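Local atomic coordinates of transcriptional regulator (Vibrio vulnificus, PDB entry 4IVN), a protein that probably represses transcription of the genes for sialic acid catabolism by binding DNA, and binds N-acetylmannosamine 6-phosphate. Residues V9-N14 with V24-I29; H34-Q39 with K65-F70; A146-R151 with V249-L254. All coordinates share one frame; numbering follows the deposited sequence.

Interaction 1 (V9-N14 with V24-I29); sequences VRLRSN and VVADYI
Leu11 carries the apolar contact, dividing its two methyl groups between Ala26 and Ile29. CD1 of Leu11 sits 3.7 Å from the methyl CB of Ala26, where the backbones also come nearest, the two CA atoms being 6.8 Å apart. The other branch, CD2 of Leu11, reaches the beta-branched side of Ile29 and lies 3.9 Å from its CG2. The two side chains meet at about a right angle, so the leucine end abuts the isoleucine instead of running alongside it. A chi1 of -165° holds CG of Leu11 opposite the backbone N and sends the fork out across the gap between the helices. All three residues are buried; Met62 and Leu30 also touch Leu11, while Leu44 and Leu58 cover Ile29.

Among the polar groups, Ser13 turns its hydroxyl back on its own helix. Ser13 OG bonds to Val9 O at 3.1 Å, and because Ser13 N bonds to the same oxygen, that carbonyl is gripped twice by one residue. The hydroxyl comes from above the carbonyl plane, 38° out of it. Arg10 instead reaches outward, its NH2 bonding to Met62 O and tying helix 7-13 to the loop after helix 52-61.

Small and branched aliphatic side chains thus join helix 7-13 to helix 20-36 in the hydrophobic core of the all-helical, RpiR-type helix-turn-helix domain.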
# COMPACT_ATOMS: atom_id res chain seq x y z
N VAL A 9 5.24 -7.77 -36.96
CA VAL A 9 5.45 -8.22 -38.35
C VAL A 9 4.16 -8.84 -38.90
O VAL A 9 3.79 -8.57 -40.05
CB VAL A 9 6.63 -9.23 -38.53
CG1 VAL A 9 6.74 -9.70 -40.02
CG2 VAL A 9 7.92 -8.63 -37.97
N ARG A 10 3.46 -9.67 -38.10
CA ARG A 10 2.27 -10.34 -38.60
C ARG A 10 1.22 -9.33 -38.90
O ARG A 10 0.53 -9.47 -39.93
CB ARG A 10 1.80 -11.51 -37.74
CG ARG A 10 2.77 -12.70 -37.80
CD ARG A 10 2.17 -14.00 -37.28
NE ARG A 10 1.54 -13.77 -35.98
CZ ARG A 10 0.29 -13.34 -35.82
NH1 ARG A 10 -0.49 -13.10 -36.87
NH2 ARG A 10 -0.18 -13.14 -34.60
N LEU A 11 1.15 -8.26 -38.09
CA LEU A 11 0.13 -7.20 -38.28
C LEU A 11 0.35 -6.54 -39.63
O LEU A 11 -0.57 -6.43 -40.46
CB LEU A 11 0.15 -6.17 -37.14
CG LEU A 11 -0.99 -5.15 -36.87
CD1 LEU A 11 -2.42 -5.69 -36.98
CD2 LEU A 11 -0.80 -4.50 -35.50
N ARG A 12 1.57 -6.06 -39.82
CA ARG A 12 2.00 -5.53 -41.11
C ARG A 12 1.61 -6.37 -42.36
O ARG A 12 0.93 -5.87 -43.28
CB ARG A 12 3.52 -5.35 -41.08
CG ARG A 12 3.95 -3.98 -40.62
CD ARG A 12 3.56 -2.94 -41.65
NE ARG A 12 3.37 -3.51 -42.99
CZ ARG A 12 3.18 -2.79 -44.09
NH1 ARG A 12 3.15 -1.46 -44.04
NH2 ARG A 12 3.02 -3.39 -45.27
N SER A 13 2.07 -7.62 -42.41
CA SER A 13 1.94 -8.41 -43.62
C SER A 13 0.54 -8.98 -43.74
O SER A 13 -0.06 -8.89 -44.80
CB SER A 13 3.04 -9.48 -43.76
OG SER A 13 3.24 -10.22 -42.56
N ASN A 14 -0.02 -9.49 -42.65
CA ASN A 14 -1.34 -10.12 -42.76
C ASN A 14 -2.49 -9.11 -42.80
O ASN A 14 -3.67 -9.49 -42.61
CB ASN A 14 -1.61 -11.20 -41.66
CG ASN A 14 -0.36 -11.98 -41.25
OD1 ASN A 14 0.66 -12.01 -41.96
ND2 ASN A 14 -0.45 -12.61 -40.08
N VAL A 24 -7.84 0.67 -40.23
CA VAL A 24 -7.67 1.89 -39.44
C VAL A 24 -7.07 1.49 -38.09
O VAL A 24 -6.13 2.11 -37.59
CB VAL A 24 -9.03 2.58 -39.25
CG1 VAL A 24 -8.96 3.58 -38.10
CG2 VAL A 24 -9.43 3.30 -40.57
N VAL A 25 -7.61 0.42 -37.51
CA VAL A 25 -7.12 0.01 -36.19
C VAL A 25 -5.74 -0.62 -36.34
O VAL A 25 -4.86 -0.38 -35.49
CB VAL A 25 -8.06 -1.03 -35.52
CG1 VAL A 25 -7.53 -1.40 -34.14
CG2 VAL A 25 -9.49 -0.49 -35.39
N ALA A 26 -5.53 -1.42 -37.42
CA ALA A 26 -4.21 -2.03 -37.60
C ALA A 26 -3.19 -0.89 -37.73
O ALA A 26 -2.14 -0.90 -37.08
CB ALA A 26 -4.21 -3.00 -38.79
N ASP A 27 -3.55 0.15 -38.48
CA ASP A 27 -2.60 1.28 -38.75
C ASP A 27 -2.25 2.11 -37.50
O ASP A 27 -1.07 2.50 -37.31
CB ASP A 27 -3.14 2.23 -39.82
CG ASP A 27 -2.86 1.75 -41.22
OD1 ASP A 27 -1.89 1.00 -41.41
OD2 ASP A 27 -3.59 2.14 -42.16
N TYR A 28 -3.28 2.41 -36.71
CA TYR A 28 -3.08 3.11 -35.44
C TYR A 28 -2.15 2.30 -34.54
O TYR A 28 -1.24 2.87 -33.93
CB TYR A 28 -4.41 3.43 -34.73
CG TYR A 28 -4.24 4.16 -33.42
CD1 TYR A 28 -4.38 5.55 -33.33
CD2 TYR A 28 -3.96 3.45 -32.21
CE1 TYR A 28 -4.20 6.23 -32.10
CE2 TYR A 28 -3.80 4.13 -31.00
CZ TYR A 28 -3.93 5.51 -30.96
OH TYR A 28 -3.74 6.16 -29.75
N ILE A 29 -2.33 0.99 -34.45
CA ILE A 29 -1.48 0.21 -33.59
C ILE A 29 -0.03 0.18 -34.09
O ILE A 29 0.91 0.28 -33.28
CB ILE A 29 -2.01 -1.24 -33.44
CG1 ILE A 29 -3.40 -1.22 -32.80
CG2 ILE A 29 -1.10 -2.00 -32.51
CD1 ILE A 29 -4.20 -2.53 -32.86

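Interaction 2 (H34-Q39 with K65-F70); sequences HDVQFQ and KGYSDF
A chi1 of 176° swings the Tyr67 ring out from the first turn of helix 67-78 toward Val36 and Gln39, and Val36 has its CG1 anti to the backbone N and beside the carbonyl carbon, where it meets the phenol end. The contact belongs to the RpiR-type helix-turn-helix domain, where it joins the Val36-Gln39 turn to the start of helix 67-78, which has Gly66 at its N-cap.

The phenol OH of Tyr67 donates a 2.7 Å hydrogen bond to Gln39 O. That oxygen lies at the ring's edge, in its plane, yet the hydroxyl approaches from well above the carbonyl plane, 57° out of it. Arg71 NH1, one turn along helix 67-78, bonds to the same oxygen, so two side chains of that helix hold one carbonyl of the turn. Val36 CG1 packs at 3.7 Å from Tyr67 OH, and Ile41, Leu44 and Val55 also pack on the Tyr67 side chain.

The carbonyl is presented by a type I beta turn from Val36 to Gln39, closed by Gln39 N bonding to Val36 O at 2.9 Å. The Gln39 side chain, extended beyond CG, turns its NE2 back to Tyr28 OH and Asp35. Gln39 NE2 reaches Asp35 OD2 at 3.1 Å, meeting the carboxylate on its anti side and 33° out of its plane.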
# COMPACT_ATOMS: atom_id res chain seq x y z
N HIS A 34 4.05 1.34 -28.95
CA HIS A 34 4.55 1.54 -27.59
C HIS A 34 3.46 2.02 -26.66
O HIS A 34 3.30 1.50 -25.53
CB HIS A 34 5.79 2.48 -27.53
CG HIS A 34 6.17 2.86 -26.10
ND1 HIS A 34 7.15 2.24 -25.41
CD2 HIS A 34 5.60 3.81 -25.20
CE1 HIS A 34 7.22 2.77 -24.16
NE2 HIS A 34 6.29 3.74 -24.05
N ASP A 35 2.70 3.03 -27.08
CA ASP A 35 1.65 3.55 -26.18
C ASP A 35 0.38 2.64 -26.04
O ASP A 35 -0.30 2.67 -25.02
CB ASP A 35 1.21 4.97 -26.55
CG ASP A 35 0.30 5.58 -25.49
OD1 ASP A 35 0.72 5.71 -24.31
OD2 ASP A 35 -0.89 5.88 -25.80
N VAL A 36 0.10 1.84 -27.06
CA VAL A 36 -1.04 0.98 -27.06
C VAL A 36 -0.94 -0.01 -25.85
O VAL A 36 -1.97 -0.45 -25.33
CB VAL A 36 -1.28 0.25 -28.42
CG1 VAL A 36 -2.38 -0.85 -28.31
CG2 VAL A 36 -1.69 1.24 -29.51
N GLN A 37 0.29 -0.37 -25.45
CA GLN A 37 0.52 -1.26 -24.25
C GLN A 37 -0.25 -0.76 -23.04
O GLN A 37 -0.70 -1.54 -22.17
CB GLN A 37 2.00 -1.22 -23.83
CG GLN A 37 3.02 -1.56 -24.88
CD GLN A 37 4.44 -1.53 -24.32
OE1 GLN A 37 5.12 -0.49 -24.34
NE2 GLN A 37 4.91 -2.67 -23.89
N PHE A 38 -0.39 0.55 -22.97
CA PHE A 38 -0.99 1.18 -21.79
C PHE A 38 -2.43 1.60 -22.01
O PHE A 38 -2.98 2.25 -21.14
CB PHE A 38 -0.13 2.35 -21.26
CG PHE A 38 1.34 2.02 -21.19
CD1 PHE A 38 1.84 1.17 -20.21
CD2 PHE A 38 2.24 2.60 -22.09
CE1 PHE A 38 3.20 0.84 -20.15
CE2 PHE A 38 3.59 2.29 -22.04
CZ PHE A 38 4.07 1.39 -21.07
N GLN A 39 -3.07 1.17 -23.14
CA GLN A 39 -4.44 1.58 -23.43
C GLN A 39 -5.36 0.42 -23.13
O GLN A 39 -4.97 -0.72 -23.33
CB GLN A 39 -4.61 1.94 -24.93
CG GLN A 39 -3.87 3.23 -25.31
CD GLN A 39 -4.14 3.70 -26.74
OE1 GLN A 39 -5.17 3.37 -27.34
NE2 GLN A 39 -3.23 4.50 -27.27
N LYS A 65 -7.16 -14.23 -28.43
CA LYS A 65 -8.47 -14.45 -27.82
C LYS A 65 -9.29 -13.18 -27.75
O LYS A 65 -10.53 -13.24 -27.67
CB LYS A 65 -8.37 -15.07 -26.44
CG LYS A 65 -8.10 -16.56 -26.52
CD LYS A 65 -6.94 -16.95 -25.65
CE LYS A 65 -6.36 -18.26 -26.18
NZ LYS A 65 -4.88 -18.17 -26.31
N GLY A 66 -8.60 -12.02 -27.80
CA GLY A 66 -9.27 -10.76 -27.49
C GLY A 66 -8.24 -9.65 -27.29
O GLY A 66 -7.05 -9.86 -27.54
N TYR A 67 -8.69 -8.47 -26.84
CA TYR A 67 -7.80 -7.32 -26.75
C TYR A 67 -6.70 -7.56 -25.71
O TYR A 67 -5.51 -7.28 -25.95
CB TYR A 67 -8.60 -6.06 -26.39
CG TYR A 67 -7.70 -4.91 -26.19
CD1 TYR A 67 -7.01 -4.37 -27.29
CD2 TYR A 67 -7.41 -4.42 -24.89
CE1 TYR A 67 -6.11 -3.32 -27.13
CE2 TYR A 67 -6.51 -3.34 -24.73
CZ TYR A 67 -5.89 -2.78 -25.87
OH TYR A 67 -4.94 -1.78 -25.81
N SER A 68 -7.10 -8.01 -24.52
CA SER A 68 -6.06 -8.17 -23.45
C SER A 68 -4.95 -9.16 -23.88
O SER A 68 -3.82 -8.96 -23.55
CB SER A 68 -6.71 -8.61 -22.15
OG SER A 68 -7.42 -7.49 -21.57
N ASP A 69 -5.32 -10.30 -24.48
CA ASP A 69 -4.36 -11.31 -25.02
C ASP A 69 -3.40 -10.69 -26.08
O ASP A 69 -2.17 -10.80 -26.03
CB ASP A 69 -5.17 -12.40 -25.72
CG ASP A 69 -4.33 -13.56 -26.14
OD1 ASP A 69 -3.28 -13.87 -25.48
OD2 ASP A 69 -4.70 -14.20 -27.15
N PHE A 70 -4.00 -10.06 -27.06
CA PHE A 70 -3.27 -9.20 -28.04
C PHE A 70 -2.33 -8.20 -27.38
O PHE A 70 -1.14 -8.10 -27.74
CB PHE A 70 -4.28 -8.49 -28.93
CG PHE A 70 -3.66 -7.54 -29.90
CD1 PHE A 70 -3.31 -6.27 -29.51
CD2 PHE A 70 -3.45 -7.93 -31.24
CE1 PHE A 70 -2.70 -5.38 -30.41
CE2 PHE A 70 -2.86 -7.07 -32.16
CZ PHE A 70 -2.50 -5.78 -31.73

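Interaction 3 (A146-R151 with V249-L254); sequences AYRLIR and VLVNSL
Arg148 is the first residue of 146-151 to meet the second helix, across Val251 and Asn252. Its chain is bent at both chi2 and chi3, which folds the guanidinium over the valine: Val251 CB lies over one face, 3.6 Å from Arg148 NH2. At the edge, Arg148 NH2 donates a 2.9 Å hydrogen bond to Asn252 OD1, in the guanidinium plane but above the carbonyl plane of the amide, and clearly bent (134° at the hydrogen). The guanidinium charge is probably balanced chiefly by Asp248, which forms a salt bridge with NH1, joined there by Tyr144 OH.

Leu149 adds a looser apolar touch, its CD2 standing 4.4 Å from Val251 CG2, while its side chain also packs on Ala156 of strand 156-159. The two helices run almost parallel (13°), their axes 10.4 Å apart, as neighbouring helices of the SIS domain, helix 137-151 lying against that strand.

Arg151 turns back along its own helix to Tyr147, one turn earlier. Its CG lies over one face of the Tyr147 ring, toward the rim, and Arg151 NH1 bonds to Tyr147 OH at 3.0 Å; the same hydroxyl hydrogen-bonds O3 of the bound ManNAc-6-phosphate.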
# COMPACT_ATOMS: atom_id res chain seq x y z
N ALA A 146 -10.02 0.80 3.20
CA ALA A 146 -10.85 0.33 4.22
C ALA A 146 -10.20 0.65 5.59
O ALA A 146 -10.89 0.95 6.53
CB ALA A 146 -11.01 -1.18 4.09
N TYR A 147 -8.90 0.44 5.72
CA TYR A 147 -8.20 0.87 6.92
C TYR A 147 -8.41 2.31 7.25
O TYR A 147 -8.77 2.62 8.40
CB TYR A 147 -6.65 0.53 6.85
CG TYR A 147 -5.87 1.25 7.94
CD1 TYR A 147 -5.72 0.69 9.21
CD2 TYR A 147 -5.34 2.55 7.69
CE1 TYR A 147 -5.00 1.35 10.25
CE2 TYR A 147 -4.64 3.21 8.72
CZ TYR A 147 -4.47 2.60 9.96
OH TYR A 147 -3.84 3.24 10.95
N ARG A 148 -8.20 3.23 6.29
CA ARG A 148 -8.29 4.62 6.60
C ARG A 148 -9.80 5.00 6.97
O ARG A 148 -10.06 5.87 7.85
CB ARG A 148 -7.84 5.50 5.39
CG ARG A 148 -6.31 5.46 5.15
CD ARG A 148 -5.57 6.05 6.37
NE ARG A 148 -5.88 7.47 6.49
CZ ARG A 148 -5.43 8.47 5.72
NH1 ARG A 148 -4.54 8.28 4.75
NH2 ARG A 148 -5.90 9.70 5.94
N LEU A 149 -10.74 4.34 6.30
CA LEU A 149 -12.21 4.44 6.68
C LEU A 149 -12.51 4.00 8.10
O LEU A 149 -13.26 4.69 8.79
CB LEU A 149 -13.16 3.73 5.71
CG LEU A 149 -13.03 4.44 4.31
CD1 LEU A 149 -13.68 3.72 3.13
CD2 LEU A 149 -13.45 5.91 4.29
N ILE A 150 -11.97 2.85 8.50
CA ILE A 150 -12.19 2.33 9.83
C ILE A 150 -11.57 3.26 10.87
O ILE A 150 -12.21 3.40 11.95
CB ILE A 150 -11.63 0.86 9.92
CG1 ILE A 150 -12.59 -0.05 9.19
CG2 ILE A 150 -11.41 0.39 11.41
CD1 ILE A 150 -11.95 -1.42 8.91
N ARG A 151 -10.45 3.95 10.54
CA ARG A 151 -9.85 4.94 11.46
C ARG A 151 -10.83 6.08 11.77
O ARG A 151 -10.91 6.55 12.93
CB ARG A 151 -8.55 5.54 10.89
CG ARG A 151 -7.30 4.56 10.93
CD ARG A 151 -7.04 3.85 12.25
NE ARG A 151 -6.84 4.80 13.37
CZ ARG A 151 -5.77 5.58 13.56
NH1 ARG A 151 -4.68 5.46 12.81
NH2 ARG A 151 -5.77 6.46 14.56
N VAL A 249 -5.83 11.69 0.13
CA VAL A 249 -6.54 12.94 -0.13
C VAL A 249 -8.05 12.80 0.11
O VAL A 249 -8.67 13.66 0.74
CB VAL A 249 -6.23 13.45 -1.55
CG1 VAL A 249 -7.02 14.70 -1.81
CG2 VAL A 249 -4.73 13.71 -1.74
N LEU A 250 -8.62 11.65 -0.23
CA LEU A 250 -10.01 11.46 0.07
C LEU A 250 -10.24 11.60 1.56
O LEU A 250 -11.12 12.32 1.96
CB LEU A 250 -10.53 10.09 -0.49
CG LEU A 250 -11.95 9.70 -0.15
CD1 LEU A 250 -13.03 10.77 -0.54
CD2 LEU A 250 -12.33 8.31 -0.72
N VAL A 251 -9.52 10.84 2.39
CA VAL A 251 -9.81 10.77 3.82
C VAL A 251 -9.35 12.05 4.49
O VAL A 251 -10.04 12.56 5.35
CB VAL A 251 -9.21 9.49 4.49
CG1 VAL A 251 -9.53 9.42 5.99
CG2 VAL A 251 -9.81 8.31 3.71
N ASN A 252 -8.25 12.61 4.03
CA ASN A 252 -7.90 13.93 4.57
C ASN A 252 -8.92 15.06 4.29
O ASN A 252 -9.08 15.96 5.13
CB ASN A 252 -6.50 14.34 4.12
CG ASN A 252 -5.42 13.40 4.68
OD1 ASN A 252 -5.70 12.60 5.58
ND2 ASN A 252 -4.23 13.45 4.12
N SER A 253 -9.53 15.07 3.10
CA SER A 253 -10.65 16.00 2.83
C SER A 253 -11.78 15.78 3.75
O SER A 253 -12.33 16.77 4.29
CB SER A 253 -11.16 15.95 1.41
OG SER A 253 -10.05 16.02 0.61
N LEU A 254 -12.14 14.51 3.95
CA LEU A 254 -13.20 14.19 4.91
C LEU A 254 -12.89 14.81 6.30
O LEU A 254 -13.77 15.44 6.93
CB LEU A 254 -13.41 12.68 5.05
CG LEU A 254 -14.33 11.98 4.07
CD1 LEU A 254 -13.91 10.52 3.92
CD2 LEU A 254 -15.82 12.22 4.41

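From the N terminus the three contacts follow in series, none enclosing or crossing another. Interaction 1 closes a short loop, nine residues between its segments, joining helix 7-13 to helix 20-36. Interaction 2 starts at the far end of helix 20-36 and closes a loop holding helices 41-48 and 52-61, probably the helix-turn-helix pair. The two touch directly: Ile29 CD1 packs on Phe70 CZ at 3.8 Å, making one continuous core. Interaction 3 spans 97 residues, bringing together two helices of the SIS domain with most of its strands in between. Its centre lies about 34 Å from that of interaction 2, yet both contacts touch the second subunit.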